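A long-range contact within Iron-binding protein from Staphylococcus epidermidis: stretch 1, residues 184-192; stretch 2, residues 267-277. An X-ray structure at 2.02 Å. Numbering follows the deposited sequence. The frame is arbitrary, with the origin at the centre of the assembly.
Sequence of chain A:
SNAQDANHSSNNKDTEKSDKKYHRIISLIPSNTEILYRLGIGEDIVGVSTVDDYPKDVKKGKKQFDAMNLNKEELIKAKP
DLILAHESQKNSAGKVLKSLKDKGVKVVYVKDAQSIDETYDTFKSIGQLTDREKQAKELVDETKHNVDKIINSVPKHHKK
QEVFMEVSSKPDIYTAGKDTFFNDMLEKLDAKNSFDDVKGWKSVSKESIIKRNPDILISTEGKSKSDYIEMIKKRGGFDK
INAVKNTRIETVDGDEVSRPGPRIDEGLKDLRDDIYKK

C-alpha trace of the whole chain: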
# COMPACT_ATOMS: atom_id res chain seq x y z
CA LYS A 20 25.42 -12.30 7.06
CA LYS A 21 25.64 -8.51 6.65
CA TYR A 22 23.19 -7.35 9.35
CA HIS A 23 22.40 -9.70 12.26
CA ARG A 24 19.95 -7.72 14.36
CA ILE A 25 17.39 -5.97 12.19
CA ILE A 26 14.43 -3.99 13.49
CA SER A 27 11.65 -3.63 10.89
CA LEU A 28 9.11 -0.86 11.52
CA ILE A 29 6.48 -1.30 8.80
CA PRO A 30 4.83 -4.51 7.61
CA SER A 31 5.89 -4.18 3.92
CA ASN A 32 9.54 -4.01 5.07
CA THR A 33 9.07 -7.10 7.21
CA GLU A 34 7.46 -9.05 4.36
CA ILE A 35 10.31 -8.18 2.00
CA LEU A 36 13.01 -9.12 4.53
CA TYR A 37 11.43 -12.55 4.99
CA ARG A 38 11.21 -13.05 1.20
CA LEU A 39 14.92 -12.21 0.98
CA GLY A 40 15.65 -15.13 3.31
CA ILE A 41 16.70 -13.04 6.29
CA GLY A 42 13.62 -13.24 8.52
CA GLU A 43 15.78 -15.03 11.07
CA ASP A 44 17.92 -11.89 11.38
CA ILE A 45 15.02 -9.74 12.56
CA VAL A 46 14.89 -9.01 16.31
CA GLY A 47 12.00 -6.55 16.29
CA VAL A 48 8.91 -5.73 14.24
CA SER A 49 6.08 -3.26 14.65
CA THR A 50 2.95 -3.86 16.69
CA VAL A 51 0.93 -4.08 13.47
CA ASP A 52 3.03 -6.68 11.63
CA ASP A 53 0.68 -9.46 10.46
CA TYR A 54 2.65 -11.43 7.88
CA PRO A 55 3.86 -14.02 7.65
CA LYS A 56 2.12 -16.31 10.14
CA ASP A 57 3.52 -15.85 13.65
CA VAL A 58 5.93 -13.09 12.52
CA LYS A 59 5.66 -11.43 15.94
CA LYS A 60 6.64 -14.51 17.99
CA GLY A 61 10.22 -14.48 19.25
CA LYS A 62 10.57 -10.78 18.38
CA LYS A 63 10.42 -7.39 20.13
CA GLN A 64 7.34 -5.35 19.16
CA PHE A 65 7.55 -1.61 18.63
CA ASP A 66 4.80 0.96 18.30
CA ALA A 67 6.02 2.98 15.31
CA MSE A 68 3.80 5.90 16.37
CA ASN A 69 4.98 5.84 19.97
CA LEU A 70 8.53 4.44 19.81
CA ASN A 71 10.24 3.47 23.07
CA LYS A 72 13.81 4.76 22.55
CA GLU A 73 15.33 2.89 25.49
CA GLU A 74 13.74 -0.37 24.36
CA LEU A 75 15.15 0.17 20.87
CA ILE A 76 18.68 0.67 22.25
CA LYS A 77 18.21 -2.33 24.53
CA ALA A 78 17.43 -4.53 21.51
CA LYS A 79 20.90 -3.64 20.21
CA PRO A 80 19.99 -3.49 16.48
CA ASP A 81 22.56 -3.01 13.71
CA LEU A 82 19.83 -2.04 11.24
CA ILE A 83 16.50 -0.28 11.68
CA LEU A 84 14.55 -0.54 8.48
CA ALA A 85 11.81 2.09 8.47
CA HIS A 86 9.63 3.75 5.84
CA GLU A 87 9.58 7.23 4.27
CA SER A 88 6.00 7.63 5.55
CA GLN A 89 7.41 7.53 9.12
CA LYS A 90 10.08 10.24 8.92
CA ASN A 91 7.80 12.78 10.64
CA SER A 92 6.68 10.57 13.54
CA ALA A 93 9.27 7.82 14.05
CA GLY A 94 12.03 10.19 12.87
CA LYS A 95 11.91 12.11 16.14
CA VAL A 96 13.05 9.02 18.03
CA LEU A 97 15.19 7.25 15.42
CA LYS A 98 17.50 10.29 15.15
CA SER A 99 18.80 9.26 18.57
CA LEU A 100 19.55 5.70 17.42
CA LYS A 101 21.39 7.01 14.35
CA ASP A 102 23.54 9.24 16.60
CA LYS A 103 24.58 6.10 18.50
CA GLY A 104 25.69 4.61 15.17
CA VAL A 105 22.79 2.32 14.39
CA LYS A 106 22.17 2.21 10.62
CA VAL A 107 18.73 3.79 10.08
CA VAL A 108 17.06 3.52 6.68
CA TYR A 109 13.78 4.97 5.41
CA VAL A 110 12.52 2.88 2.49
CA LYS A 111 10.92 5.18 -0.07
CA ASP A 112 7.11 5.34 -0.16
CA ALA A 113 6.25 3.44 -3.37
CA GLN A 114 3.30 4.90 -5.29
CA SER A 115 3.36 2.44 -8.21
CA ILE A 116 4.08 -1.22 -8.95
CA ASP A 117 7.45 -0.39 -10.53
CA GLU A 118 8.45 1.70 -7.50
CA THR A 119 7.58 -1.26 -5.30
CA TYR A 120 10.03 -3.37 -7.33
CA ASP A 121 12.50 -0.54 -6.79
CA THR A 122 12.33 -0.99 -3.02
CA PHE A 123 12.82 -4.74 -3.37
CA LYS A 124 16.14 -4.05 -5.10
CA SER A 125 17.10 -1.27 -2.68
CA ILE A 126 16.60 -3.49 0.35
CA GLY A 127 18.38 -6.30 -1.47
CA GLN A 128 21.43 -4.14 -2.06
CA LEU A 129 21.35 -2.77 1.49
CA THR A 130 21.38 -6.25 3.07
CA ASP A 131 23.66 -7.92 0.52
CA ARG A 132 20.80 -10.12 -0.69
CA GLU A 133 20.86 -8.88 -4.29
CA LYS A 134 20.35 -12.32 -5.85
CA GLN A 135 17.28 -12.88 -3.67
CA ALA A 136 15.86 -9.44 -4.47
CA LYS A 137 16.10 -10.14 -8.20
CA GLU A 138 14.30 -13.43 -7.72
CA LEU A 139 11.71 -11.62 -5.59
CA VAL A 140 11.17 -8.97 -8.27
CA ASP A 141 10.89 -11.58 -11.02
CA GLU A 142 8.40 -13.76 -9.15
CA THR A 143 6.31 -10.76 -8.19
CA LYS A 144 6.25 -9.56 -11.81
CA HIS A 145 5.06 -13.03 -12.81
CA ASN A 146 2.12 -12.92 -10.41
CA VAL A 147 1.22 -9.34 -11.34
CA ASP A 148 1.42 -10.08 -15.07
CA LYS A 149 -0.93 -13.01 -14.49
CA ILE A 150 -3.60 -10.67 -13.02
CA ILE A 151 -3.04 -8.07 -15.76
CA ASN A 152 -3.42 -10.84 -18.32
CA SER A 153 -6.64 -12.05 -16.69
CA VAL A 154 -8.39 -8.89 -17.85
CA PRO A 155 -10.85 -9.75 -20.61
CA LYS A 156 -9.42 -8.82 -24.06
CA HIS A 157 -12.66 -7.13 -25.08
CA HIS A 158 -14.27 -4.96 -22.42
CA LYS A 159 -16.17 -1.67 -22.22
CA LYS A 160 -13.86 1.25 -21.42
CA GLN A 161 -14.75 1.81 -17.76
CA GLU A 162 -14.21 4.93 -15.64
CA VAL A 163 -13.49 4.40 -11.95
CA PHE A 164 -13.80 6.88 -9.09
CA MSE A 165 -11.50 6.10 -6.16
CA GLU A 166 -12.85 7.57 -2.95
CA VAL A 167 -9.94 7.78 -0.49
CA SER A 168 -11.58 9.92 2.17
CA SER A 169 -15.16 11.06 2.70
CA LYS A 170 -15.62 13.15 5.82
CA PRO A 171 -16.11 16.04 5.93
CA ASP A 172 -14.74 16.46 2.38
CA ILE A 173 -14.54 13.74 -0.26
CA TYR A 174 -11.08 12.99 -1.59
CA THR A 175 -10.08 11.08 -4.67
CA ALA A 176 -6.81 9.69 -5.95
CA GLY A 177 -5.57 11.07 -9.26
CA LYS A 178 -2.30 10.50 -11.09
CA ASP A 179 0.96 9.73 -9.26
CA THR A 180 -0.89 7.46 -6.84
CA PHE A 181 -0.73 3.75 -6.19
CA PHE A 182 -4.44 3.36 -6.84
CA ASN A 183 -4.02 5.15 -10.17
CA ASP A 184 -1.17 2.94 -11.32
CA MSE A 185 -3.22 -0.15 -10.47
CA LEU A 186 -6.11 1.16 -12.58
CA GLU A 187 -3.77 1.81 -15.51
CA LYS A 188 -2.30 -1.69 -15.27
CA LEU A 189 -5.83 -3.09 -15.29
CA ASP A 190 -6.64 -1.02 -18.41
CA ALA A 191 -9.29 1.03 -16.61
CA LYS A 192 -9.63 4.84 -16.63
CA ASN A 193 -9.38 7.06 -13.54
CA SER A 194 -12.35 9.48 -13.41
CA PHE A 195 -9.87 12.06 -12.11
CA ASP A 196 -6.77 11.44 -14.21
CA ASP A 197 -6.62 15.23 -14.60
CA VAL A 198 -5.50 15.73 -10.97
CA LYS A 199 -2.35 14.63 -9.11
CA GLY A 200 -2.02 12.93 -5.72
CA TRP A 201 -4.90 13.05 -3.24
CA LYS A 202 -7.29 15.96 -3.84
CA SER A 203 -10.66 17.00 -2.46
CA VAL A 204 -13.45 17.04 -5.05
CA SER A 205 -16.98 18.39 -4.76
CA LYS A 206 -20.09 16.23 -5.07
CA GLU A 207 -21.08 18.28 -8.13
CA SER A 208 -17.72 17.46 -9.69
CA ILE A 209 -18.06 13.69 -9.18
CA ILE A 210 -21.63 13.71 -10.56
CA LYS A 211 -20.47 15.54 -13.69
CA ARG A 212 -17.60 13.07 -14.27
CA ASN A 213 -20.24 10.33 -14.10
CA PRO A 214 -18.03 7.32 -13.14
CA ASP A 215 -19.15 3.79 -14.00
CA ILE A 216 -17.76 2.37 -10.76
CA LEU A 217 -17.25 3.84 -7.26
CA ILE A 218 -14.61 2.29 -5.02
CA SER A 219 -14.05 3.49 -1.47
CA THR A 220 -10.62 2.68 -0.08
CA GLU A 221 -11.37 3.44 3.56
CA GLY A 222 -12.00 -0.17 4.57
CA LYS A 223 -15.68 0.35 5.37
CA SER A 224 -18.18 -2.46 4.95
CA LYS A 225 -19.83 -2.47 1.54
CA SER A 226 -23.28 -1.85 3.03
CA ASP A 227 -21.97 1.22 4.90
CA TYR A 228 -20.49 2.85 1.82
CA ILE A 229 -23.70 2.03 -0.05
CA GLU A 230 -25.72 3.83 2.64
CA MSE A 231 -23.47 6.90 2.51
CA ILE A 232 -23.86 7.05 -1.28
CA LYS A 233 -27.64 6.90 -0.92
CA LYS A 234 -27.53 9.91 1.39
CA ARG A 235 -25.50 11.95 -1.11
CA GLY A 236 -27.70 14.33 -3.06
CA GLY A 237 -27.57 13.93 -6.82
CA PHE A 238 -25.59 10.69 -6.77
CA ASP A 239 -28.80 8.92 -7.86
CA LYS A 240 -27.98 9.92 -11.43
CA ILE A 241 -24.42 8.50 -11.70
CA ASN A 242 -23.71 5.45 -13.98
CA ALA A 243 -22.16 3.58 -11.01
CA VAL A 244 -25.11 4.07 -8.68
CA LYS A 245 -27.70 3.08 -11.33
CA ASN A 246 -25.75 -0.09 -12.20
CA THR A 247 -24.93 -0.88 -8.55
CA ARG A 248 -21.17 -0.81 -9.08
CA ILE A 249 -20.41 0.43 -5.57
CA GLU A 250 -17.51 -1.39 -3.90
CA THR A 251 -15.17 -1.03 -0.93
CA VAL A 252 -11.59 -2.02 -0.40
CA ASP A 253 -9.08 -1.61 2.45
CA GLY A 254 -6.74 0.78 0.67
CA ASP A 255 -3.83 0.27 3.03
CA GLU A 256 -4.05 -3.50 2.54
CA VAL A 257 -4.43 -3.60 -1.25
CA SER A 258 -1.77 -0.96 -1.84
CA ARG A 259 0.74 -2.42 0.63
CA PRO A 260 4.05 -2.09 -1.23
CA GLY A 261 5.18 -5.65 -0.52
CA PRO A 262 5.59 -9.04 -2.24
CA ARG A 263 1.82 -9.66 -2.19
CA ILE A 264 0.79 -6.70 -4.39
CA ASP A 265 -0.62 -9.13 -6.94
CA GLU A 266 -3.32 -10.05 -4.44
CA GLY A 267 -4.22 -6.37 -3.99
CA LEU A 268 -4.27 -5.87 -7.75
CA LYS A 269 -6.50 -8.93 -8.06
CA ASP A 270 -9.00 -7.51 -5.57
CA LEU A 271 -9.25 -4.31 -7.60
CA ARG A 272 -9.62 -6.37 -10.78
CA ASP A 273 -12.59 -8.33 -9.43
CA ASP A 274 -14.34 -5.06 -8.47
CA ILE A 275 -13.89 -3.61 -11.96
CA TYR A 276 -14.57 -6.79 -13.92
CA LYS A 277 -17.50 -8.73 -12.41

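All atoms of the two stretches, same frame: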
# COMPACT_ATOMS: atom_id res chain seq x y z
N ASP A 184 -2.01 3.83 -10.55
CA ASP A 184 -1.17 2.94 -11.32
C ASP A 184 -1.83 1.58 -11.47
O ASP A 184 -1.74 0.95 -12.53
CB ASP A 184 0.22 2.78 -10.69
CG ASP A 184 1.15 1.96 -11.56
OD1 ASP A 184 1.20 2.20 -12.78
OD2 ASP A 184 1.83 1.06 -11.03
N MSE A 185 -2.51 1.13 -10.41
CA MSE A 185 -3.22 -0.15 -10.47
C MSE A 185 -4.30 -0.10 -11.55
O MSE A 185 -4.38 -1.00 -12.39
CB MSE A 185 -3.80 -0.52 -9.11
CG MSE A 185 -2.74 -0.78 -8.04
SE MSE A 185 -3.52 -1.45 -6.38
CE MSE A 185 -3.15 0.07 -5.25
N LEU A 186 -5.12 0.95 -11.53
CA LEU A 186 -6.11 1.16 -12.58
C LEU A 186 -5.50 1.08 -13.97
O LEU A 186 -6.04 0.42 -14.85
CB LEU A 186 -6.79 2.52 -12.41
CG LEU A 186 -7.71 2.65 -11.20
CD1 LEU A 186 -8.31 4.07 -11.10
CD2 LEU A 186 -8.81 1.61 -11.29
N GLU A 187 -4.37 1.76 -14.18
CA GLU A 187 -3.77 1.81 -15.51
C GLU A 187 -3.27 0.44 -15.93
O GLU A 187 -3.39 0.07 -17.10
CB GLU A 187 -2.67 2.86 -15.58
CG GLU A 187 -3.17 4.30 -15.41
CD GLU A 187 -2.09 5.33 -15.69
OE1 GLU A 187 -0.91 4.93 -15.87
OE2 GLU A 187 -2.41 6.54 -15.73
N LYS A 188 -2.75 -0.33 -14.99
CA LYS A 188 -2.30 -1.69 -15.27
C LYS A 188 -3.47 -2.59 -15.62
O LYS A 188 -3.34 -3.53 -16.41
CB LYS A 188 -1.52 -2.27 -14.08
CG LYS A 188 -0.01 -2.15 -14.20
CD LYS A 188 0.39 -0.74 -14.61
CE LYS A 188 1.88 -0.62 -14.85
NZ LYS A 188 2.26 0.80 -15.09
N LEU A 189 -4.63 -2.29 -15.06
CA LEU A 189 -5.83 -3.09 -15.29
C LEU A 189 -6.62 -2.57 -16.49
O LEU A 189 -7.74 -3.02 -16.73
CB LEU A 189 -6.70 -3.12 -14.03
CG LEU A 189 -6.03 -3.89 -12.89
CD1 LEU A 189 -6.90 -3.89 -11.64
CD2 LEU A 189 -5.72 -5.31 -13.33
N ASP A 190 -6.02 -1.64 -17.22
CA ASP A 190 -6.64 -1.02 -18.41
C ASP A 190 -8.01 -0.41 -18.10
O ASP A 190 -8.96 -0.53 -18.89
CB ASP A 190 -6.71 -2.01 -19.59
CG ASP A 190 -7.13 -1.34 -20.90
OD1 ASP A 190 -6.60 -0.25 -21.23
OD2 ASP A 190 -7.99 -1.90 -21.61
N ALA A 191 -8.11 0.25 -16.95
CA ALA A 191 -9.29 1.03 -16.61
C ALA A 191 -8.90 2.51 -16.59
O ALA A 191 -7.71 2.84 -16.54
CB ALA A 191 -9.84 0.61 -15.26
N LYS A 192 -9.89 3.40 -16.64
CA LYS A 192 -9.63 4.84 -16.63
C LYS A 192 -9.96 5.43 -15.25
O LYS A 192 -10.94 5.04 -14.62
CB LYS A 192 -10.44 5.53 -17.72
CG LYS A 192 -9.93 6.92 -18.10
CD LYS A 192 -10.78 8.03 -17.50
N GLY A 267 -3.53 -7.66 -4.00
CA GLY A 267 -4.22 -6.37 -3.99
C GLY A 267 -4.72 -5.99 -5.37
O GLY A 267 -5.87 -5.58 -5.52
N LEU A 268 -3.87 -6.15 -6.38
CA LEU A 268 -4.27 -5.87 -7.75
C LEU A 268 -5.43 -6.75 -8.17
O LEU A 268 -6.32 -6.31 -8.91
CB LEU A 268 -3.09 -6.07 -8.71
CG LEU A 268 -3.32 -5.62 -10.15
CD1 LEU A 268 -3.41 -4.11 -10.20
CD2 LEU A 268 -2.22 -6.10 -11.06
N LYS A 269 -5.43 -8.00 -7.71
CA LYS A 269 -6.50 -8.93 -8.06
C LYS A 269 -7.83 -8.50 -7.46
O LYS A 269 -8.89 -8.67 -8.08
CB LYS A 269 -6.18 -10.34 -7.57
CG LYS A 269 -7.19 -11.39 -8.04
CD LYS A 269 -6.89 -12.74 -7.40
CE LYS A 269 -7.85 -13.80 -7.89
NZ LYS A 269 -7.49 -15.14 -7.31
N ASP A 270 -7.79 -7.98 -6.24
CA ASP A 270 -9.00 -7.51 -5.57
C ASP A 270 -9.64 -6.41 -6.39
O ASP A 270 -10.83 -6.44 -6.67
CB ASP A 270 -8.68 -6.98 -4.17
CG ASP A 270 -8.42 -8.10 -3.18
OD1 ASP A 270 -8.66 -9.27 -3.54
OD2 ASP A 270 -7.98 -7.81 -2.04
N LEU A 271 -8.82 -5.44 -6.78
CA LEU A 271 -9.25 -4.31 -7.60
C LEU A 271 -9.81 -4.78 -8.94
O LEU A 271 -10.81 -4.26 -9.43
CB LEU A 271 -8.09 -3.33 -7.81
CG LEU A 271 -8.45 -1.85 -7.85
CD1 LEU A 271 -9.17 -1.45 -6.57
CD2 LEU A 271 -7.21 -1.00 -8.04
N ARG A 272 -9.17 -5.80 -9.52
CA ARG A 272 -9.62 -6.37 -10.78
C ARG A 272 -11.04 -6.94 -10.68
O ARG A 272 -11.89 -6.70 -11.55
CB ARG A 272 -8.66 -7.47 -11.24
CG ARG A 272 -9.06 -8.10 -12.57
CD ARG A 272 -9.06 -9.61 -12.49
NE ARG A 272 -9.61 -10.20 -13.71
CZ ARG A 272 -10.91 -10.38 -13.92
NH1 ARG A 272 -11.34 -10.92 -15.06
NH2 ARG A 272 -11.79 -10.03 -12.99
N ASP A 273 -11.30 -7.68 -9.60
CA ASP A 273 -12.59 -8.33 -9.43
C ASP A 273 -13.70 -7.35 -9.06
O ASP A 273 -14.88 -7.71 -9.08
CB ASP A 273 -12.49 -9.47 -8.39
CG ASP A 273 -11.57 -10.61 -8.83
OD1 ASP A 273 -11.21 -10.69 -10.03
OD2 ASP A 273 -11.20 -11.45 -7.98
N ASP A 274 -13.34 -6.10 -8.72
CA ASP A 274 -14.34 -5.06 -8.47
C ASP A 274 -14.68 -4.30 -9.76
O ASP A 274 -15.76 -3.73 -9.90
CB ASP A 274 -13.86 -4.07 -7.41
CG ASP A 274 -13.90 -4.65 -6.00
OD1 ASP A 274 -14.59 -5.67 -5.79
OD2 ASP A 274 -13.26 -4.08 -5.10
N ILE A 275 -13.75 -4.32 -10.70
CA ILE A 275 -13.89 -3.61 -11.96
C ILE A 275 -14.50 -4.54 -13.01
O ILE A 275 -15.32 -4.13 -13.83
CB ILE A 275 -12.51 -3.09 -12.43
CG1 ILE A 275 -11.99 -2.05 -11.44
CG2 ILE A 275 -12.60 -2.48 -13.82
CD1 ILE A 275 -10.56 -1.64 -11.69
N TYR A 276 -14.10 -5.80 -12.97
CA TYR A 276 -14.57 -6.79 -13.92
C TYR A 276 -15.32 -7.90 -13.19
O TYR A 276 -14.72 -8.86 -12.72
CB TYR A 276 -13.39 -7.33 -14.74
CG TYR A 276 -12.59 -6.22 -15.41
CD1 TYR A 276 -13.07 -5.58 -16.54
CD2 TYR A 276 -11.36 -5.81 -14.91
CE1 TYR A 276 -12.36 -4.56 -17.16
CE2 TYR A 276 -10.63 -4.79 -15.52
CZ TYR A 276 -11.14 -4.17 -16.65
OH TYR A 276 -10.45 -3.16 -17.27
N LYS A 277 -16.64 -7.74 -13.07
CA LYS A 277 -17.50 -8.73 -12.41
C LYS A 277 -17.82 -9.90 -13.35
O LYS A 277 -17.19 -10.06 -14.39
CB LYS A 277 -18.80 -8.09 -11.92
CG LYS A 277 -18.65 -7.12 -10.74
CD LYS A 277 -18.39 -7.85 -9.42
CE LYS A 277 -18.44 -6.87 -8.25
NZ LYS A 277 -18.05 -7.47 -6.94

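Two helical segments, 184-188 and 267-275, each continuing from earlier in the chain, cross at -64° with their axes 10.2 Å apart at closest approach. The nearest CA atoms pair M185 with L268 (6.4 Å) and L189 with R272 (6.7 Å), so a step of four residues, about one helical turn, on one side matches the same step on the other. Together the stretches bury 479 Å².

Most of the contact is apolar. L189, the first residue to leave helical phi/psi, contributes the largest covered area, 111 Å². Its CB points toward stretch 2, and its m,t rotamer brings CG to 3.8 Å from L268 CD1 and CD1 to 4.0 Å from L271 CB. L189 CD1 also lies 3.7 Å from L268 O, a van der Waals contact with an oxygen already accepting the helical hydrogen bond from R272 N. One turn earlier, the selenomethionine M185 places CB 3.6 Å from L271 CD2 and 3.8 Å from L268 CD1. L186 starts sideways, yet its CD2 reaches I275 CD1 at 3.7 Å.

One hydrogen bond joins the stretches: Y276 OH donates to L189 O at 2.8 Å, with the acceptor near the ring plane. D190 O is 3.4 Å from Y276 OH, but the angle is too poor for a second bond.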